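Local coordinates for putative carboxynorspermidine decarboxylase protein (Sinorhizobium meliloti, PDB 3MT1), which probably catalyses the pyridoxal 5'-phosphate-dependent decarboxylation of carboxynorspermidine and carboxyspermidine to norspermidine and spermidine in polyamine biosynthesis, at the interface of chains A and B. Residues are numbered along the deposited sequence; one frame, centred on the assembly and turned at random. Chains: chain A/B, Putative carboxynorspermidine decarboxylase protein.

The interface of chains A and B. Residues chain A 99-100, 102-103, 140; chain B 248-250.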
ATOM      1  N   ASN A  99       6.301  20.956 -12.704  1.00 34.79           N
ATOM      2  CA  ASN A  99       5.476  20.166 -13.540  1.00 36.59           C
ATOM      3  C   ASN A  99       4.789  21.015 -14.582  1.00 39.03           C
ATOM      4  O   ASN A  99       4.583  20.549 -15.695  1.00 41.11           O
ATOM      5  CB  ASN A  99       4.446  19.385 -12.726  1.00 35.60           C
ATOM      6  CG  ASN A  99       3.614  18.484 -13.597  1.00 36.27           C
ATOM      7  OD1 ASN A  99       4.146  17.629 -14.335  1.00 37.11           O
ATOM      8  ND2 ASN A  99       2.314  18.675 -13.551  1.00 35.71           N
ATOM      9  N   SER A 100       4.436  22.259 -14.228  1.00 40.63           N
ATOM     10  CA  SER A 100       3.703  23.161 -15.124  1.00 41.51           C
ATOM     11  C   SER A 100       4.164  24.622 -15.022  1.00 43.05           C
ATOM     12  O   SER A 100       4.943  24.979 -14.129  1.00 42.50           O
ATOM     13  CB  SER A 100       2.205  23.063 -14.836  1.00 41.60           C
ATOM     14  OG  SER A 100       1.909  23.625 -13.569  1.00 42.51           O
ATOM     15  N   SER A 102       2.046  27.096 -14.400  1.00 46.89           N
ATOM     16  CA  SER A 102       1.361  27.768 -13.288  1.00 47.67           C
ATOM     17  C   SER A 102       2.159  27.591 -12.015  1.00 46.29           C
ATOM     18  O   SER A 102       2.409  28.575 -11.301  1.00 47.21           O
ATOM     19  CB  SER A 102      -0.072  27.290 -13.117  1.00 47.30           C
ATOM     20  OG  SER A 102      -0.134  25.897 -13.311  1.00 48.96           O
ATOM     21  N   GLN A 103       2.571  26.342 -11.774  1.00 44.33           N
ATOM     22  CA  GLN A 103       3.523  25.967 -10.715  1.00 43.69           C
ATOM     23  C   GLN A 103       4.849  26.707 -10.865  1.00 44.67           C
ATOM     24  O   GLN A 103       5.356  27.286  -9.901  1.00 44.33           O
ATOM     25  CB  GLN A 103       3.808  24.452 -10.737  1.00 41.95           C
ATOM     26  CG  GLN A 103       2.799  23.578 -10.024  1.00 40.49           C
ATOM     27  CD  GLN A 103       3.154  23.385  -8.589  1.00 42.12           C
ATOM     28  OE1 GLN A 103       4.213  22.820  -8.257  1.00 39.99           O
ATOM     29  NE2 GLN A 103       2.271  23.848  -7.700  1.00 42.44           N
ATOM     30  N   ARG A 140      -1.853  15.324 -18.924  1.00 64.87           N
ATOM     31  CA  ARG A 140      -1.352  14.753 -17.682  1.00 63.72           C
ATOM     32  C   ARG A 140      -0.208  15.530 -17.031  1.00 62.56           C
ATOM     33  O   ARG A 140      -0.438  16.330 -16.127  1.00 63.15           O
TER
ATOM     34  N   ASP B 248      -2.623  22.556  -7.654  1.00 46.43           N
ATOM     35  CA  ASP B 248      -2.477  23.062  -9.005  1.00 49.42           C
ATOM     36  C   ASP B 248      -3.704  22.760  -9.829  1.00 50.03           C
ATOM     37  O   ASP B 248      -4.451  21.824  -9.560  1.00 48.08           O
ATOM     38  CB  ASP B 248      -1.236  22.504  -9.700  1.00 49.66           C
ATOM     39  CG  ASP B 248      -0.675  23.461 -10.753  1.00 54.84           C
ATOM     40  OD1 ASP B 248      -0.887  24.708 -10.649  1.00 56.84           O
ATOM     41  OD2 ASP B 248      -0.005  22.956 -11.686  1.00 57.92           O
ATOM     42  N   THR B 249      -3.898  23.578 -10.849  1.00 53.53           N
ATOM     43  CA  THR B 249      -5.053  23.478 -11.705  1.00 55.59           C
ATOM     44  C   THR B 249      -4.548  23.395 -13.129  1.00 58.20           C
ATOM     45  O   THR B 249      -3.522  23.973 -13.444  1.00 59.81           O
ATOM     46  CB  THR B 249      -5.960  24.666 -11.415  1.00 56.96           C
ATOM     47  OG1 THR B 249      -6.899  24.247 -10.408  1.00 56.58           O
ATOM     48  CG2 THR B 249      -6.676  25.163 -12.645  1.00 58.83           C
ATOM     49  N   LEU B 250      -5.229  22.635 -13.971  1.00 59.91           N
ATOM     50  CA  LEU B 250      -4.723  22.359 -15.311  1.00 63.09           C
ATOM     51  C   LEU B 250      -5.831  22.098 -16.302  1.00 65.65           C
ATOM     52  O   LEU B 250      -6.858  21.520 -15.963  1.00 64.60           O
ATOM     53  CB  LEU B 250      -3.785  21.136 -15.300  1.00 61.33           C
ATOM     54  CG  LEU B 250      -2.396  21.245 -14.663  1.00 60.74           C
ATOM     55  CD1 LEU B 250      -1.739  19.879 -14.591  1.00 58.07           C
ATOM     56  CD2 LEU B 250      -1.509  22.253 -15.421  1.00 63.39           C
TER
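B:Asp248 presents its carboxylate to A:Ser100, just before helix 101-107, and A:Ser102, in the first turn of that helix, in the homodimer interface of this class-II (fold type III) pyridoxal-phosphate decarboxylase. The aspartate belongs to strand 240-251, near whose end it meets the other subunit; the two-fold axis repeats the contact with the chains exchanged.

Hydrogen bonding is two-pronged. The hydroxyl OG of A:Ser100 donates to B:Asp248 OD2 at 2.8 Å, and OG of A:Ser102 donates to B:Asp248 OD1 at 3.0 Å. Both oxygens receive their serine through the syn lone pair, on the side facing the other oxygen, which should restrict rotation of the carboxylate. A:Ser100 OG and A:Ser102 OG also lie at hydrogen-bonding distance, 3.1 Å, with the direction undecided; since each hydroxyl has one hydrogen, this bond would compete with one of those to B:Asp248. A weak N-cap bond runs from the backbone N of A:Gln103 to A:Ser100 OG, and the helix N-terminus may favour the aspartate's negative charge.

Van der Waals contacts flank the carboxylate. With its CG beside the backbone N (chi1 -83°), A:Gln103 rests this methylene against the carboxylate, A:Gln103 CG lying 3.3 Å from B:Asp248 OD2. The apolar pair is methyl CD2 of B:Leu250 and CB of A:Ser100, at 3.8 Å. Replacing B:Asp248 by alanine removes the carboxylate and is likely to leave both serine hydroxyls without their acceptor across the interface, paired with each other within chain A.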